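PDB 2IN5: uncharacterized lipoprotein GfcB from Escherichia coli K12, which is of unknown function but, as a membrane-attached lipoprotein of the YjbF family, is probably linked to group 4 capsule polysaccharide. Local coordinates for residues A[15-20]-A[62-67]; A[73-78]-A[93-98]; A[113-116]-A[121-124]; A[136-141]-A[176-181]; A[151-156]-A[162-167]. One frame throughout, in Å; residues are numbered along the deposited sequence.

Contact 1. Residues A[15-20]-A[62-67]; sequences SLFDNQ and LSQDNA
The phenyl ring of F17 lies against the side chain of Q64, and this pair carries nearly all of the contact. CB of F17 points toward the loop, CG anti to the carbonyl carbon (chi1 -69°). CB of Q64 stands almost exactly over the middle of the ring, 3.5 Å from the centroid of F17, a CH-pi approach. CG of Q64 follows across the same face and comes within 3.4 Å of CG of F17. Farther out the amide is turned 45° from the ring plane, with OE1 of Q64 3.4 Å from CD1 of F17. The glutamine reaches this far because its CG is anti to the backbone N (chi1 -170°) and the chain stays extended beyond it. The loop is braced from within, N of A67 donating to OG of S63 over 3.1 Å. With an alanine at F17, the aliphatic part of Q64 would probably lose the surface it lies on, and the glutamine would be freer to swing into solvent. R13, one turn earlier on the helix, bonds to the carbonyl of S63, and L62 packs on V9 and R13. The end of helix 8-18 is laid against the turn between strands 58-62 and 68-72.

Contact 2. Residues A[73-78]-A[93-98]; sequences NGRLLK and GQDPLR
R75 takes hold of D95 side-on with two nitrogens, one for each carboxylate oxygen: NH2 of R75 sits 2.9 Å from OD1 of D95, and NE of R75 lies 3.2 Å from OD2 of D95. Both oxygens lie near the guanidinium plane, but the carboxylate is turned 61° from it, and the nitrogens meet it from above its plane. Bends at chi2 (70°) and chi3 (76°) curl the arginine round to this position. NH1 of R75 forms a salt bridge with E152, and CD1 of L97 packs 3.6 Å from NE of R75. A leucine in place of R75 would probably leave the buried carboxylates of D95 and E152 without the charge they share. Two residues earlier, ND2 of N73 donates to the carbonyl O of L97 over 2.9 Å, in the plane of that carbonyl. F130 and F167 cover L97, and this side is densely filled. The other side is looser: G93 and Q94 are exposed, and R98 turns away to pair with E57. The weak 3.4 Å bond from N of L97 to OD1 of D95 fits an Asx turn leading into the 3-10 segment 96-98, here tied to a strand by a buried arginine ion-pair network.

Contact 3. Residues A[113-116]-A[121-124]; sequences ILWS and FRSA
F121 stands beside S116, a non-hydrogen-bonded antiparallel pair whose side chains share a face, with CB of S116 4.5 Å from CD2 of F121. The next residue, R122, turns to the opposite face and is bonded at both of its backbone polar groups: its N donates to O of W115 over 2.8 Å, and its O accepts N of W115 over 2.9 Å. CB of R122 lies over the six-membered ring of W115, 3.7 Å from its centroid, a CH-pi contact displaced toward the rim. The indole can lie back across the neighbouring strand because its CG sits between the backbone N and the carbonyl carbon (chi1 80°), while its NE1 is bonded to E117. The arginine leads away from the ring, and its NH1 loops back to the carbonyl of F121, approaching from above the carbonyl plane. S123 returns to the face of L114; CA of S123 comes 3.1 Å from O of I113 in a CA-H...O contact, and CD1 of L114 touches CB of S123 at 3.9 Å. A124 closes the walk at the edge of the indole, its N 3.2 Å from O of I113 and its O 3.1 Å from N of I113. L114, S116, F121 and S123 thus occupy one face, with L87 of strand 86-89 packing on L114 and F121. I113, W115, R122 and A124 take the other, where A185 meets W115 and A124. This is the regular two-residue repeat of an antiparallel beta hairpin, formed by strands 108-117 and 120-140; the runs 113-116 and 121-124 are 156° apart in direction.

Contact 4. Residues A[136-141]-A[176-181]; sequences ETLNIA and VRQSRQ
NH2 of R177 donates to a water 3.0 Å from it, lying at the edge of the guanidinium plane, and that water donates in turn to the carbonyl of I140. The water O to I140 O separation, 2.5 Å, is short enough for its exact length to be doubtful. The setting is a curled antiparallel beta fold: strands 120-140 and 176-182 are not backbone neighbours here, since strands 143-156 and 161-170 come between them, and they meet through side chains. The closest CA atoms across the contact, those of I140 and R177, remain 8.5 Å apart. R177 is bent at chi2 (-55°) and chi3 (-63°), which folds the guanidinium back toward I140. CD1 of I140 lies over one face of that group near its rim, while CG2 of I140 comes 3.8 Å from NH2 of R177. The arginine is also held from outside the two segments, NE donating to the carbonyl O of F194. The rest is mainly apolar. W168 packs on both L138 and Q178, whose side chains meet at about a right angle, with CD1 of L138 3.8 Å from CB of Q178 and 4.0 Å from OE1 of Q178.

Contact 5. Residues A[151-156]-A[162-167]; sequences QEEVTS and QWQNTF
A chi1 of 65° sets CG of W163 between its own backbone N and carbonyl carbon, laying the indole across V154, whose CG1 is anti to the backbone N (chi1 -168°). CG1 of V154 therefore rests over the six-membered ring, 3.6 Å from CZ2 of W163, and the S156 hydroxyl comes up at the ring edge. On the same face E152 runs out extended beside N165. Its OE1 accepts ND2 of N165 over 2.8 Å, on the anti side of the carboxylate and out of its plane. That oxygen also forms a salt bridge with R75 and faces the edge of the F167 ring, 3.4 Å from CE2 of F167, while S128 bonds to the other carboxylate oxygen. A buried charge thus has several partners, which would probably favour its ionised form. On the opposite face OG1 of T166 donates to OE1 of Q151 over 2.6 Å, from above the amide plane. A water donates to OE1 of E153, the water O lying 2.7 Å from that OE1, and more weakly to the carbonyl O of W163. Backbone bonds pair E152 with N165 and V154 with W163, two each; N of V154 reaches O of W163 at 2.9 Å. The whole is a twisted antiparallel beta hairpin of strands 143-156 and 161-170, with E152, N165 and F167 gathered round R75 at one end.

How the contacts relate
From the N terminus, contact 1 brings the end of helix 8-18 to the turn after strand 58-62, closing a long loop that holds the first strands. Contacts 2 and 3 follow in series, each closing a shorter loop, that of contact 3 a hairpin turn. Contact 4 opens at strand 120-140 and closes at strand 176-182; contact 5, the hairpin of strands 143-156 and 161-170, falls wholly within that span, and no two contacts cross. Contacts 2, 4 and 5 touch: Q181 holds the backbone of G74 and L76, and R180 bonds to T166. Contacts 1 and 3 touch none of the others; contact 1 lies about 23 Å from contact 4, centre to centre.

Contact 1. Residues A[15-20]-A[62-67]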
# COMPACT_ATOMS: atom_id res chain seq x y z
N SER A 15 15.40 6.77 8.26
CA SER A 15 16.20 6.59 9.45
C SER A 15 17.00 5.28 9.37
O SER A 15 18.18 5.24 9.71
CB SER A 15 15.30 6.58 10.68
OG SER A 15 16.05 6.39 11.86
N LEU A 16 16.34 4.22 8.91
CA LEU A 16 17.01 2.93 8.79
C LEU A 16 18.24 3.02 7.90
O LEU A 16 19.31 2.50 8.24
CB LEU A 16 16.04 1.89 8.22
CG LEU A 16 16.69 0.57 7.79
CD1 LEU A 16 17.38 -0.08 8.98
CD2 LEU A 16 15.62 -0.35 7.22
N PHE A 17 18.09 3.67 6.76
CA PHE A 17 19.20 3.82 5.83
C PHE A 17 20.17 4.92 6.24
O PHE A 17 21.27 5.00 5.70
CB PHE A 17 18.67 4.10 4.43
CG PHE A 17 17.95 2.93 3.83
CD1 PHE A 17 18.66 1.79 3.45
CD2 PHE A 17 16.58 2.97 3.63
CE1 PHE A 17 18.01 0.71 2.87
CE2 PHE A 17 15.92 1.89 3.05
CZ PHE A 17 16.63 0.75 2.68
N ASP A 18 19.76 5.77 7.18
CA ASP A 18 20.61 6.86 7.66
C ASP A 18 21.43 6.43 8.88
O ASP A 18 22.37 7.12 9.26
CB ASP A 18 19.75 8.08 8.04
CG ASP A 18 19.18 8.81 6.83
OD1 ASP A 18 18.47 9.83 7.04
OD2 ASP A 18 19.43 8.39 5.68
N ASN A 19 21.05 5.31 9.48
CA ASN A 19 21.73 4.81 10.67
C ASN A 19 22.35 3.43 10.43
O ASN A 19 22.57 2.66 11.38
CB ASN A 19 20.74 4.73 11.84
CG ASN A 19 20.14 6.10 12.19
OD1 ASN A 19 19.20 6.19 12.98
ND2 ASN A 19 20.68 7.16 11.59
N GLN A 20 22.63 3.12 9.17
CA GLN A 20 23.21 1.83 8.81
C GLN A 20 24.56 2.01 8.12
O GLN A 20 25.42 2.76 8.59
CB GLN A 20 22.26 1.06 7.90
CG GLN A 20 22.77 -0.30 7.48
CD GLN A 20 21.78 -1.07 6.62
OE1 GLN A 20 20.68 -1.40 7.06
NE2 GLN A 20 22.16 -1.34 5.37
N LEU A 62 10.09 -1.89 -0.05
CA LEU A 62 10.64 -0.59 -0.41
C LEU A 62 12.15 -0.50 -0.28
O LEU A 62 12.71 -0.92 0.73
CB LEU A 62 10.01 0.48 0.47
CG LEU A 62 8.49 0.60 0.32
CD1 LEU A 62 7.93 1.43 1.46
CD2 LEU A 62 8.17 1.21 -1.03
N SER A 63 12.81 0.08 -1.28
CA SER A 63 14.26 0.23 -1.22
C SER A 63 14.62 1.61 -0.67
O SER A 63 13.74 2.36 -0.24
CB SER A 63 14.87 0.06 -2.61
OG SER A 63 14.59 1.19 -3.40
N GLN A 64 15.91 1.94 -0.67
CA GLN A 64 16.36 3.24 -0.17
C GLN A 64 16.01 4.35 -1.16
O GLN A 64 15.69 5.47 -0.75
CB GLN A 64 17.88 3.22 0.05
CG GLN A 64 18.40 4.44 0.80
CD GLN A 64 19.92 4.50 0.86
OE1 GLN A 64 20.57 3.55 1.28
NE2 GLN A 64 20.48 5.63 0.45
N ASP A 65 16.06 4.03 -2.45
CA ASP A 65 15.74 4.96 -3.54
C ASP A 65 14.23 5.04 -3.72
O ASP A 65 13.72 5.66 -4.66
CB ASP A 65 16.40 4.49 -4.85
CG ASP A 65 16.11 5.41 -6.03
OD1 ASP A 65 16.06 6.64 -5.84
OD2 ASP A 65 15.93 4.90 -7.17
N ASN A 66 13.51 4.40 -2.80
CA ASN A 66 12.05 4.37 -2.82
C ASN A 66 11.45 3.69 -4.06
O ASN A 66 10.42 4.12 -4.59
CB ASN A 66 11.50 5.79 -2.67
CG ASN A 66 10.03 5.81 -2.27
OD1 ASN A 66 9.57 4.94 -1.51
ND2 ASN A 66 9.29 6.79 -2.77
N ALA A 67 12.11 2.64 -4.52
CA ALA A 67 11.63 1.85 -5.64
C ALA A 67 10.81 0.78 -4.93
O ALA A 67 11.09 0.47 -3.77
CB ALA A 67 12.78 1.23 -6.40

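Contact 2. Residues A[73-78]-A[93-98]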
# COMPACT_ATOMS: atom_id res chain seq x y z
N ASN A 73 4.82 -14.62 -1.58
CA ASN A 73 5.62 -15.79 -1.27
C ASN A 73 6.74 -16.05 -2.26
O ASN A 73 6.81 -17.12 -2.89
CB ASN A 73 4.74 -17.04 -1.14
CG ASN A 73 5.34 -18.04 -0.17
OD1 ASN A 73 5.96 -17.65 0.82
ND2 ASN A 73 5.15 -19.34 -0.42
N GLY A 74 7.62 -15.05 -2.40
CA GLY A 74 8.77 -15.15 -3.28
C GLY A 74 8.53 -14.91 -4.75
O GLY A 74 9.49 -14.72 -5.50
N ARG A 75 7.27 -14.93 -5.17
CA ARG A 75 6.91 -14.71 -6.57
C ARG A 75 6.83 -13.23 -6.87
O ARG A 75 6.16 -12.47 -6.16
CB ARG A 75 5.56 -15.34 -6.90
CG ARG A 75 5.15 -15.17 -8.36
CD ARG A 75 6.02 -16.02 -9.28
NE ARG A 75 5.65 -17.42 -9.22
CZ ARG A 75 6.20 -18.39 -9.95
NH1 ARG A 75 7.17 -18.12 -10.81
NH2 ARG A 75 5.76 -19.64 -9.82
N LEU A 76 7.51 -12.81 -7.93
CA LEU A 76 7.49 -11.41 -8.32
C LEU A 76 6.23 -11.15 -9.15
O LEU A 76 6.01 -11.80 -10.18
CB LEU A 76 8.73 -11.07 -9.14
CG LEU A 76 8.85 -9.58 -9.44
CD1 LEU A 76 8.97 -8.79 -8.13
CD2 LEU A 76 10.06 -9.34 -10.32
N LEU A 77 5.42 -10.22 -8.67
CA LEU A 77 4.17 -9.86 -9.33
C LEU A 77 4.16 -8.47 -9.95
O LEU A 77 3.41 -8.22 -10.90
CB LEU A 77 3.02 -9.95 -8.33
CG LEU A 77 2.80 -11.34 -7.73
CD1 LEU A 77 1.82 -11.20 -6.59
CD2 LEU A 77 2.29 -12.32 -8.79
N LYS A 78 4.97 -7.56 -9.44
CA LYS A 78 5.00 -6.21 -9.98
C LYS A 78 6.14 -5.39 -9.39
O LYS A 78 6.52 -5.59 -8.25
CB LYS A 78 3.66 -5.52 -9.68
CG LYS A 78 3.48 -4.14 -10.30
CD LYS A 78 2.24 -3.46 -9.73
CE LYS A 78 2.16 -2.00 -10.15
NZ LYS A 78 1.36 -1.20 -9.16
N GLY A 93 -3.58 -16.12 -8.79
CA GLY A 93 -4.24 -16.83 -7.72
C GLY A 93 -4.06 -18.32 -7.87
O GLY A 93 -4.35 -19.08 -6.94
N GLN A 94 -3.57 -18.75 -9.03
CA GLN A 94 -3.36 -20.17 -9.31
C GLN A 94 -1.88 -20.55 -9.21
O GLN A 94 -1.48 -21.64 -9.63
CB GLN A 94 -3.87 -20.50 -10.72
CG GLN A 94 -4.79 -21.72 -10.80
CD GLN A 94 -5.88 -21.70 -9.74
OE1 GLN A 94 -6.51 -20.66 -9.49
NE2 GLN A 94 -6.12 -22.85 -9.11
N ASP A 95 -1.06 -19.65 -8.68
CA ASP A 95 0.35 -19.95 -8.54
C ASP A 95 0.55 -20.93 -7.39
O ASP A 95 0.09 -20.70 -6.28
CB ASP A 95 1.13 -18.66 -8.31
CG ASP A 95 2.60 -18.90 -7.98
OD1 ASP A 95 3.18 -19.91 -8.46
OD2 ASP A 95 3.17 -18.06 -7.26
N PRO A 96 1.23 -22.05 -7.65
CA PRO A 96 1.48 -23.07 -6.62
C PRO A 96 2.17 -22.56 -5.36
O PRO A 96 1.98 -23.12 -4.28
CB PRO A 96 2.31 -24.13 -7.37
CG PRO A 96 2.88 -23.41 -8.54
CD PRO A 96 1.81 -22.45 -8.95
N LEU A 97 2.94 -21.49 -5.49
CA LEU A 97 3.61 -20.89 -4.35
C LEU A 97 2.61 -20.32 -3.36
O LEU A 97 2.98 -19.92 -2.26
CB LEU A 97 4.56 -19.79 -4.81
CG LEU A 97 5.76 -20.30 -5.60
CD1 LEU A 97 6.54 -19.13 -6.17
CD2 LEU A 97 6.64 -21.14 -4.68
N ARG A 98 1.33 -20.26 -3.75
CA ARG A 98 0.34 -19.74 -2.81
C ARG A 98 0.15 -20.73 -1.67
O ARG A 98 -0.33 -20.38 -0.61
CB ARG A 98 -1.00 -19.48 -3.51
CG ARG A 98 -0.99 -18.26 -4.41
CD ARG A 98 -2.38 -17.94 -4.94
NE ARG A 98 -2.87 -16.68 -4.40
CZ ARG A 98 -3.40 -16.54 -3.19
NH1 ARG A 98 -3.53 -17.60 -2.40
NH2 ARG A 98 -3.79 -15.35 -2.76

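Contact 3. Residues A[113-116]-A[121-124]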
# COMPACT_ATOMS: atom_id res chain seq x y z
N ILE A 113 2.27 -12.32 -18.67
CA ILE A 113 2.95 -11.25 -17.95
C ILE A 113 3.08 -10.06 -18.89
O ILE A 113 3.08 -10.21 -20.12
CB ILE A 113 4.39 -11.66 -17.45
CG1 ILE A 113 5.27 -12.10 -18.62
CG2 ILE A 113 4.30 -12.80 -16.44
CD1 ILE A 113 6.68 -12.38 -18.21
N LEU A 114 3.20 -8.88 -18.30
CA LEU A 114 3.34 -7.64 -19.04
C LEU A 114 4.49 -6.88 -18.41
O LEU A 114 4.43 -6.55 -17.23
CB LEU A 114 2.07 -6.80 -18.93
CG LEU A 114 2.06 -5.43 -19.62
CD1 LEU A 114 2.27 -5.57 -21.12
CD2 LEU A 114 0.75 -4.75 -19.33
N TRP A 115 5.53 -6.58 -19.17
CA TRP A 115 6.65 -5.85 -18.59
C TRP A 115 7.22 -4.81 -19.57
O TRP A 115 7.06 -4.94 -20.78
CB TRP A 115 7.72 -6.84 -18.14
CG TRP A 115 8.60 -7.36 -19.23
CD1 TRP A 115 9.86 -6.92 -19.54
CD2 TRP A 115 8.31 -8.41 -20.17
NE1 TRP A 115 10.37 -7.63 -20.60
CE2 TRP A 115 9.44 -8.55 -21.00
CE3 TRP A 115 7.20 -9.25 -20.37
CZ2 TRP A 115 9.50 -9.49 -22.03
CZ3 TRP A 115 7.26 -10.18 -21.39
CH2 TRP A 115 8.40 -10.30 -22.21
N SER A 116 7.86 -3.77 -19.05
CA SER A 116 8.44 -2.76 -19.92
C SER A 116 9.93 -3.01 -20.09
O SER A 116 10.62 -3.41 -19.16
CB SER A 116 8.20 -1.36 -19.36
OG SER A 116 8.89 -1.13 -18.16
N PHE A 121 6.64 -1.67 -24.20
CA PHE A 121 5.86 -2.72 -23.57
C PHE A 121 5.92 -4.08 -24.27
O PHE A 121 5.72 -4.18 -25.48
CB PHE A 121 4.42 -2.26 -23.41
CG PHE A 121 4.30 -0.94 -22.71
CD1 PHE A 121 4.30 0.25 -23.43
CD2 PHE A 121 4.23 -0.89 -21.32
CE1 PHE A 121 4.25 1.48 -22.77
CE2 PHE A 121 4.18 0.33 -20.65
CZ PHE A 121 4.18 1.52 -21.38
N ARG A 122 6.19 -5.12 -23.48
CA ARG A 122 6.27 -6.50 -23.97
C ARG A 122 5.37 -7.40 -23.13
O ARG A 122 5.00 -7.06 -22.01
CB ARG A 122 7.72 -6.98 -23.90
CG ARG A 122 8.68 -6.28 -24.86
CD ARG A 122 8.41 -6.68 -26.32
NE ARG A 122 9.27 -5.96 -27.26
CZ ARG A 122 9.07 -4.69 -27.64
NH1 ARG A 122 8.04 -4.00 -27.18
NH2 ARG A 122 9.93 -4.12 -28.48
N SER A 123 4.99 -8.55 -23.67
CA SER A 123 4.13 -9.46 -22.91
C SER A 123 4.25 -10.86 -23.50
O SER A 123 4.68 -11.02 -24.63
CB SER A 123 2.68 -8.97 -22.96
OG SER A 123 2.09 -9.24 -24.22
N ALA A 124 3.88 -11.87 -22.72
CA ALA A 124 3.98 -13.24 -23.22
C ALA A 124 3.17 -14.23 -22.39
O ALA A 124 2.80 -13.94 -21.26
CB ALA A 124 5.44 -13.67 -23.28

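Contact 4. Residues A[136-141]-A[176-181]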
# COMPACT_ATOMS: atom_id res chain seq x y z
N GLU A 136 17.71 -28.93 0.89
CA GLU A 136 18.87 -28.06 0.92
C GLU A 136 18.79 -27.14 2.11
O GLU A 136 17.72 -26.63 2.44
CB GLU A 136 19.00 -27.21 -0.34
CG GLU A 136 20.45 -26.75 -0.52
CD GLU A 136 20.64 -25.63 -1.53
OE1 GLU A 136 20.00 -25.66 -2.61
OE2 GLU A 136 21.47 -24.73 -1.24
N THR A 137 19.92 -26.93 2.77
CA THR A 137 19.98 -26.05 3.92
C THR A 137 20.72 -24.79 3.49
O THR A 137 21.82 -24.85 2.92
CB THR A 137 20.73 -26.71 5.10
OG1 THR A 137 19.99 -27.85 5.54
CG2 THR A 137 20.89 -25.73 6.26
N LEU A 138 20.12 -23.64 3.78
CA LEU A 138 20.70 -22.35 3.44
C LEU A 138 21.03 -21.62 4.72
O LEU A 138 20.34 -21.78 5.72
CB LEU A 138 19.70 -21.49 2.64
CG LEU A 138 19.15 -22.00 1.31
CD1 LEU A 138 18.17 -20.98 0.74
CD2 LEU A 138 20.30 -22.22 0.34
N ASN A 139 22.08 -20.82 4.69
CA ASN A 139 22.44 -20.04 5.86
C ASN A 139 22.08 -18.61 5.52
O ASN A 139 22.64 -18.02 4.59
CB ASN A 139 23.93 -20.15 6.17
CG ASN A 139 24.32 -19.35 7.39
OD1 ASN A 139 24.65 -18.16 7.31
ND2 ASN A 139 24.24 -20.00 8.55
N ILE A 140 21.13 -18.06 6.26
CA ILE A 140 20.65 -16.71 6.02
C ILE A 140 20.65 -15.91 7.31
O ILE A 140 19.98 -16.28 8.28
CB ILE A 140 19.20 -16.76 5.47
CG1 ILE A 140 19.17 -17.52 4.15
CG2 ILE A 140 18.65 -15.35 5.34
CD1 ILE A 140 17.78 -17.96 3.72
N ALA A 141 21.38 -14.80 7.31
CA ALA A 141 21.47 -13.95 8.49
C ALA A 141 22.06 -14.78 9.62
O ALA A 141 21.66 -14.65 10.78
CB ALA A 141 20.09 -13.43 8.88
N VAL A 176 8.84 -18.99 1.39
CA VAL A 176 9.97 -19.01 0.47
C VAL A 176 11.04 -18.12 1.13
O VAL A 176 10.75 -17.00 1.53
CB VAL A 176 9.55 -18.44 -0.91
CG1 VAL A 176 10.78 -18.20 -1.80
CG2 VAL A 176 8.60 -19.42 -1.59
N ARG A 177 12.26 -18.64 1.27
CA ARG A 177 13.33 -17.88 1.90
C ARG A 177 14.32 -17.36 0.89
O ARG A 177 15.15 -16.50 1.20
CB ARG A 177 14.06 -18.74 2.95
CG ARG A 177 13.24 -19.10 4.17
CD ARG A 177 12.65 -17.88 4.86
NE ARG A 177 13.65 -16.96 5.39
CZ ARG A 177 14.41 -17.19 6.46
NH1 ARG A 177 14.31 -18.33 7.13
NH2 ARG A 177 15.28 -16.27 6.86
N GLN A 178 14.25 -17.89 -0.32
CA GLN A 178 15.14 -17.46 -1.39
C GLN A 178 14.49 -17.82 -2.71
O GLN A 178 13.82 -18.84 -2.81
CB GLN A 178 16.51 -18.15 -1.27
CG GLN A 178 17.46 -17.73 -2.38
CD GLN A 178 18.88 -18.24 -2.18
OE1 GLN A 178 19.25 -19.29 -2.70
NE2 GLN A 178 19.68 -17.49 -1.43
N SER A 179 14.68 -16.99 -3.72
CA SER A 179 14.09 -17.28 -5.01
C SER A 179 14.93 -16.72 -6.15
O SER A 179 15.61 -15.71 -5.98
CB SER A 179 12.69 -16.67 -5.08
OG SER A 179 12.77 -15.25 -5.03
N ARG A 180 14.92 -17.40 -7.28
CA ARG A 180 15.63 -16.94 -8.46
C ARG A 180 14.62 -17.02 -9.60
O ARG A 180 14.10 -18.10 -9.89
CB ARG A 180 16.83 -17.83 -8.80
CG ARG A 180 17.82 -18.03 -7.66
CD ARG A 180 19.26 -17.94 -8.15
NE ARG A 180 19.46 -18.66 -9.41
CZ ARG A 180 19.48 -19.99 -9.53
NH1 ARG A 180 19.31 -20.77 -8.47
NH2 ARG A 180 19.66 -20.54 -10.73
N GLN A 181 14.35 -15.89 -10.25
CA GLN A 181 13.39 -15.85 -11.35
C GLN A 181 13.67 -14.71 -12.32
O GLN A 181 14.50 -13.85 -12.05
CB GLN A 181 11.97 -15.71 -10.81
CG GLN A 181 11.70 -14.39 -10.10
CD GLN A 181 10.51 -14.47 -9.15
OE1 GLN A 181 9.38 -14.76 -9.56
NE2 GLN A 181 10.77 -14.23 -7.88
O HOH W 1 17.56 -16.51 8.85

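Contact 5. Residues A[151-156]-A[162-167]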
# COMPACT_ATOMS: atom_id res chain seq x y z
N GLN A 151 12.20 -26.53 -8.47
CA GLN A 151 12.68 -26.02 -9.75
C GLN A 151 11.51 -25.85 -10.71
O GLN A 151 10.90 -26.84 -11.13
CB GLN A 151 13.67 -27.00 -10.37
CG GLN A 151 14.91 -27.19 -9.54
CD GLN A 151 15.99 -26.22 -9.91
OE1 GLN A 151 15.72 -25.07 -10.26
NE2 GLN A 151 17.24 -26.67 -9.82
N GLU A 152 11.20 -24.61 -11.07
CA GLU A 152 10.10 -24.31 -11.98
C GLU A 152 10.60 -24.17 -13.42
O GLU A 152 11.32 -23.23 -13.76
CB GLU A 152 9.40 -23.02 -11.56
CG GLU A 152 8.35 -22.51 -12.54
CD GLU A 152 7.71 -21.19 -12.09
OE1 GLU A 152 8.46 -20.21 -11.87
OE2 GLU A 152 6.47 -21.12 -11.98
N GLU A 153 10.22 -25.13 -14.26
CA GLU A 153 10.60 -25.11 -15.67
C GLU A 153 9.57 -24.27 -16.41
O GLU A 153 8.41 -24.66 -16.54
CB GLU A 153 10.65 -26.54 -16.24
CG GLU A 153 11.68 -27.45 -15.57
CD GLU A 153 13.09 -26.84 -15.57
OE1 GLU A 153 13.58 -26.46 -16.66
OE2 GLU A 153 13.71 -26.77 -14.48
N VAL A 154 9.98 -23.10 -16.89
CA VAL A 154 9.04 -22.23 -17.59
C VAL A 154 9.32 -22.16 -19.08
O VAL A 154 10.47 -22.21 -19.53
CB VAL A 154 9.08 -20.78 -17.02
CG1 VAL A 154 7.91 -19.98 -17.55
CG2 VAL A 154 9.06 -20.80 -15.50
N THR A 155 8.24 -22.08 -19.86
CA THR A 155 8.36 -21.95 -21.30
C THR A 155 7.37 -20.87 -21.73
O THR A 155 6.22 -20.85 -21.26
CB THR A 155 8.05 -23.29 -22.07
OG1 THR A 155 6.71 -23.71 -21.80
CG2 THR A 155 9.02 -24.39 -21.66
N SER A 156 7.83 -19.95 -22.57
CA SER A 156 6.97 -18.89 -23.09
C SER A 156 6.93 -19.06 -24.59
O SER A 156 7.71 -19.82 -25.16
CB SER A 156 7.51 -17.50 -22.73
OG SER A 156 8.84 -17.33 -23.18
N GLN A 162 12.52 -20.67 -23.05
CA GLN A 162 12.41 -21.48 -21.85
C GLN A 162 13.59 -21.28 -20.92
O GLN A 162 14.75 -21.25 -21.34
CB GLN A 162 12.27 -22.97 -22.18
CG GLN A 162 13.42 -23.58 -22.95
CD GLN A 162 13.28 -25.09 -23.09
OE1 GLN A 162 13.86 -25.70 -24.00
NE2 GLN A 162 12.51 -25.70 -22.18
N TRP A 163 13.27 -21.12 -19.64
CA TRP A 163 14.27 -20.92 -18.61
C TRP A 163 13.79 -21.61 -17.35
O TRP A 163 12.67 -22.13 -17.30
CB TRP A 163 14.46 -19.42 -18.36
CG TRP A 163 13.26 -18.73 -17.78
CD1 TRP A 163 13.08 -18.36 -16.48
CD2 TRP A 163 12.10 -18.29 -18.49
NE1 TRP A 163 11.88 -17.70 -16.34
CE2 TRP A 163 11.26 -17.64 -17.56
CE3 TRP A 163 11.69 -18.37 -19.83
CZ2 TRP A 163 10.03 -17.07 -17.93
CZ3 TRP A 163 10.47 -17.80 -20.20
CH2 TRP A 163 9.66 -17.16 -19.24
N GLN A 164 14.63 -21.61 -16.32
CA GLN A 164 14.30 -22.25 -15.05
C GLN A 164 14.39 -21.28 -13.88
O GLN A 164 15.34 -20.52 -13.77
CB GLN A 164 15.26 -23.42 -14.80
CG GLN A 164 15.27 -23.94 -13.36
CD GLN A 164 16.39 -24.94 -13.11
OE1 GLN A 164 16.22 -26.15 -13.32
NE2 GLN A 164 17.55 -24.44 -12.68
N ASN A 165 13.37 -21.29 -13.02
CA ASN A 165 13.37 -20.46 -11.82
C ASN A 165 13.54 -21.44 -10.68
O ASN A 165 13.21 -22.61 -10.81
CB ASN A 165 12.04 -19.73 -11.61
CG ASN A 165 11.69 -18.77 -12.73
OD1 ASN A 165 12.52 -17.96 -13.15
ND2 ASN A 165 10.45 -18.85 -13.21
N THR A 166 14.05 -20.96 -9.55
CA THR A 166 14.25 -21.83 -8.40
C THR A 166 13.69 -21.15 -7.15
O THR A 166 13.86 -19.95 -6.97
CB THR A 166 15.75 -22.15 -8.20
OG1 THR A 166 16.29 -22.67 -9.42
CG2 THR A 166 15.94 -23.19 -7.10
N PHE A 167 13.01 -21.93 -6.31
CA PHE A 167 12.42 -21.40 -5.09
C PHE A 167 12.78 -22.29 -3.90
O PHE A 167 12.50 -23.48 -3.90
CB PHE A 167 10.89 -21.35 -5.24
CG PHE A 167 10.42 -20.48 -6.37
CD1 PHE A 167 10.31 -19.10 -6.21
CD2 PHE A 167 10.13 -21.03 -7.62
CE1 PHE A 167 9.93 -18.28 -7.28
CE2 PHE A 167 9.75 -20.23 -8.68
CZ PHE A 167 9.65 -18.85 -8.52
O HOH W 2 13.14 -24.93 -18.86